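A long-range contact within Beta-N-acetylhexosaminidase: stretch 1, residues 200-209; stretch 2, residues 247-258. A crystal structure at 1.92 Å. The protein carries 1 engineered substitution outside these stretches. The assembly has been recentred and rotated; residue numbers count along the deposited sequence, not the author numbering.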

# COMPACT_ATOMS: atom_id res chain seq x y z
N PRO A 200 1.26 -6.81 -6.42
CA PRO A 200 0.46 -7.05 -5.22
C PRO A 200 1.10 -6.43 -3.98
O PRO A 200 2.32 -6.26 -3.92
CB PRO A 200 0.42 -8.58 -5.13
CG PRO A 200 1.68 -9.04 -5.80
CD PRO A 200 2.10 -7.97 -6.78
N VAL A 201 0.27 -6.06 -3.00
CA VAL A 201 0.77 -5.44 -1.77
C VAL A 201 0.19 -6.18 -0.56
O VAL A 201 -1.01 -6.13 -0.32
CB VAL A 201 0.38 -3.94 -1.68
CG1 VAL A 201 1.09 -3.28 -0.47
CG2 VAL A 201 0.75 -3.19 -2.98
N LEU A 202 1.05 -6.87 0.18
CA LEU A 202 0.64 -7.60 1.39
C LEU A 202 0.32 -6.61 2.52
O LEU A 202 1.13 -5.73 2.81
CB LEU A 202 1.78 -8.52 1.84
CG LEU A 202 2.42 -9.41 0.76
CD1 LEU A 202 3.63 -10.14 1.34
CD2 LEU A 202 1.40 -10.42 0.23
N LYS A 203 -0.82 -6.77 3.18
CA LYS A 203 -1.23 -5.80 4.22
C LYS A 203 -2.00 -6.52 5.34
O LYS A 203 -2.54 -7.60 5.08
CB LYS A 203 -2.06 -4.67 3.59
CG LYS A 203 -3.44 -5.08 3.11
CD LYS A 203 -4.06 -4.01 2.19
CE LYS A 203 -5.54 -4.28 1.91
NZ LYS A 203 -6.13 -3.25 0.98
N HIS A 204 -2.06 -5.99 6.57
CA HIS A 204 -1.46 -4.72 7.00
C HIS A 204 -0.37 -5.01 8.05
O HIS A 204 -0.67 -5.32 9.20
CB HIS A 204 -2.54 -3.80 7.63
CG HIS A 204 -3.72 -3.53 6.74
ND1 HIS A 204 -4.79 -4.42 6.63
CD2 HIS A 204 -4.04 -2.48 5.95
CE1 HIS A 204 -5.68 -3.93 5.79
NE2 HIS A 204 -5.25 -2.74 5.37
N PHE A 205 0.90 -4.91 7.65
CA PHE A 205 2.04 -5.28 8.50
C PHE A 205 2.17 -4.40 9.75
O PHE A 205 2.00 -3.18 9.68
CB PHE A 205 3.32 -5.18 7.64
CG PHE A 205 4.57 -5.67 8.32
CD1 PHE A 205 5.35 -4.80 9.08
CD2 PHE A 205 5.01 -6.98 8.14
CE1 PHE A 205 6.53 -5.24 9.69
CE2 PHE A 205 6.19 -7.42 8.74
CZ PHE A 205 6.95 -6.54 9.51
N PRO A 206 2.51 -5.01 10.91
CA PRO A 206 2.75 -6.43 11.18
C PRO A 206 1.51 -7.23 11.58
O PRO A 206 1.64 -8.30 12.17
CB PRO A 206 3.71 -6.38 12.37
CG PRO A 206 3.24 -5.17 13.14
CD PRO A 206 2.91 -4.16 12.05
N GLY A 207 0.32 -6.72 11.28
CA GLY A 207 -0.89 -7.50 11.50
C GLY A 207 -2.04 -6.75 12.15
O GLY A 207 -1.96 -6.37 13.33
N HIS A 208 -3.12 -6.56 11.40
CA HIS A 208 -4.30 -5.82 11.90
C HIS A 208 -5.38 -6.81 12.36
O HIS A 208 -6.39 -6.42 12.97
CB HIS A 208 -4.87 -4.93 10.78
CG HIS A 208 -5.67 -3.76 11.26
ND1 HIS A 208 -6.75 -3.88 12.13
CD2 HIS A 208 -5.58 -2.44 11.00
CE1 HIS A 208 -7.26 -2.70 12.38
NE2 HIS A 208 -6.56 -1.79 11.70
N GLY A 209 -5.17 -8.09 12.07
CA GLY A 209 -6.20 -9.10 12.29
C GLY A 209 -6.69 -9.24 13.72
O GLY A 209 -7.85 -9.55 13.95
N VAL A 247 4.83 -4.32 0.50
CA VAL A 247 4.19 -4.50 1.79
C VAL A 247 3.57 -3.16 2.18
O VAL A 247 4.15 -2.11 1.90
CB VAL A 247 5.21 -4.94 2.86
CG1 VAL A 247 4.59 -4.89 4.29
CG2 VAL A 247 5.76 -6.35 2.56
N MSE A 248 2.38 -3.20 2.78
CA MSE A 248 1.78 -2.00 3.38
C MSE A 248 1.77 -2.13 4.91
O MSE A 248 1.29 -3.12 5.45
CB MSE A 248 0.35 -1.80 2.90
CG MSE A 248 -0.39 -0.63 3.58
SE MSE A 248 -2.20 -0.39 2.84
CE MSE A 248 -1.69 0.48 1.21
N VAL A 249 2.28 -1.10 5.59
CA VAL A 249 2.31 -1.09 7.05
C VAL A 249 1.06 -0.37 7.58
O VAL A 249 0.72 0.71 7.09
CB VAL A 249 3.57 -0.38 7.57
CG1 VAL A 249 3.55 -0.29 9.09
CG2 VAL A 249 4.82 -1.13 7.13
N GLY A 250 0.38 -0.95 8.56
CA GLY A 250 -0.83 -0.36 9.10
C GLY A 250 -0.55 0.59 10.26
O GLY A 250 0.61 0.80 10.62
N HIS A 251 -1.60 1.14 10.86
CA HIS A 251 -1.45 2.18 11.87
C HIS A 251 -1.58 1.65 13.30
O HIS A 251 -1.64 2.44 14.25
CB HIS A 251 -2.49 3.31 11.67
CG HIS A 251 -2.47 3.93 10.30
ND1 HIS A 251 -1.30 4.20 9.61
CD2 HIS A 251 -3.48 4.33 9.50
CE1 HIS A 251 -1.60 4.74 8.44
NE2 HIS A 251 -2.91 4.83 8.35
N MSE A 252 -1.64 0.33 13.47
CA MSE A 252 -1.82 -0.22 14.82
C MSE A 252 -0.61 0.11 15.69
O MSE A 252 0.50 0.23 15.18
CB MSE A 252 -1.95 -1.74 14.78
CG MSE A 252 -2.97 -2.29 13.79
SE MSE A 252 -2.26 -2.54 11.98
CE MSE A 252 -0.51 -3.22 12.40
N GLN A 253 -0.84 0.26 16.99
CA GLN A 253 0.24 0.33 17.96
C GLN A 253 0.57 -1.10 18.38
O GLN A 253 -0.33 -1.89 18.68
CB GLN A 253 -0.18 1.14 19.18
CG GLN A 253 -0.52 2.59 18.83
CD GLN A 253 -1.37 3.26 19.89
OE1 GLN A 253 -0.98 3.38 21.04
NE2 GLN A 253 -2.57 3.70 19.49
N VAL A 254 1.86 -1.44 18.41
CA VAL A 254 2.28 -2.81 18.75
C VAL A 254 3.12 -2.83 20.03
O VAL A 254 4.24 -2.32 20.03
CB VAL A 254 3.14 -3.42 17.61
CG1 VAL A 254 3.51 -4.88 17.92
CG2 VAL A 254 2.44 -3.30 16.25
N PRO A 255 2.59 -3.43 21.12
CA PRO A 255 3.36 -3.54 22.36
C PRO A 255 4.63 -4.36 22.13
O PRO A 255 4.57 -5.39 21.46
CB PRO A 255 2.42 -4.29 23.31
CG PRO A 255 1.04 -4.11 22.72
CD PRO A 255 1.26 -4.06 21.23
N GLY A 256 5.76 -3.89 22.67
CA GLY A 256 7.03 -4.57 22.46
C GLY A 256 7.67 -4.24 21.13
O GLY A 256 8.73 -4.78 20.80
N LEU A 257 7.05 -3.35 20.36
CA LEU A 257 7.63 -2.94 19.08
C LEU A 257 7.57 -1.43 18.87
O LEU A 257 8.61 -0.79 18.73
CB LEU A 257 6.95 -3.66 17.90
CG LEU A 257 7.49 -3.29 16.51
CD1 LEU A 257 8.93 -3.80 16.34
CD2 LEU A 257 6.60 -3.82 15.38
N THR A 258 6.37 -0.86 18.88
CA THR A 258 6.19 0.55 18.52
C THR A 258 5.77 1.43 19.69
O THR A 258 5.67 2.64 19.54
CB THR A 258 5.11 0.73 17.43
OG1 THR A 258 3.81 0.58 18.00
CG2 THR A 258 5.29 -0.29 16.35

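The apolar centre of this contact is built around two selenomethionines, Met248 and Met252. Each has more than 90 Å² covered by the other stretch. Met252 points toward stretch 1 from its CA, and its side chain is folded, with chi1 m and both chi2 and chi3 p. This shape brings its terminal methyl into a pocket formed by the turn at His204 to Gly207. Met252 CE lies 3.6 Å from Pro206 CD and 3.6 Å from Gly207 O. Met252 CE is also 3.7 Å from Phe205 O and 3.8 Å from His204 O, so the methyl packs against backbone carbonyls as well as a proline ring.

The same side chain meets His208. Met252 CG sits over one face of the imidazole, 4.0 Å from the centroid of the His208 ring and 20° off its normal, a CH-pi contact. The selenium approaches more obliquely, with Met252 SE 3.5 Å from His208 CD2. His208 NE2 is hydrogen-bonded elsewhere in the structure.

Met248 is extended through chi1 and chi2, both t, and turns at chi3, which is m. Met248 CB touches Val201 CG1 and Lys203 CB, each at 3.8 Å. Farther out, Met248 SE comes within 4.2 Å of His204 CD2, again oblique to the ring. Lys203 joins the packing near its backbone, while the end of its side chain leads away.

Phe205, Val247 and Val249 lie on the same face of the sheet, together with Leu202. Phe205 CB is 3.6 Å from Val247 CG1. Phe205 CD1 is 4.2 Å from Val249 CG2. The end of the phenylalanine side chain leads away from stretch 2. Pro206 extends the apolar surface toward the loop: Pro206 CG lies 3.7 Å from Val254 CG2 and 4.3 Å from Leu257 CD2.

Backbone hydrogen bonds join the stretches in parallel register. Met248 N donates to Leu202 O at 2.8 Å and is nearly linear. Phe205 N donates to Met248 O at 2.9 Å. Gly250 N donates to Phe205 O at 3.0 Å. The bridges pair Leu202 with Val247 and Phe205 with Val249. Between the two bridges stretch 1 takes three steps and stretch 2 takes two, a register shift of one and so a beta bulge. The chain turns a corner at His204, whose preceding peptide is cis; the peptide before Pro206 is cis as well.

Gly250 sits where space is short. An ideal CB at Gly250 would lie 3.1 Å from His204 CB and would clash with Met252 SE at 2.7 Å. At Gly207 the constraint is local: its backbone angles would jam a CB against the carbonyl O of Pro206. Gly207 N makes a weak hydrogen bond to His204 O at 2.7 Å.

At the outer end, stretch 2 braces its own loop. Val254 N donates to Thr258 OG1 at 2.8 Å, and Thr258 N donates back to Val254 O at 2.8 Å. These bonds tie together the segment that carries Val254 and Leu257 against Pro206.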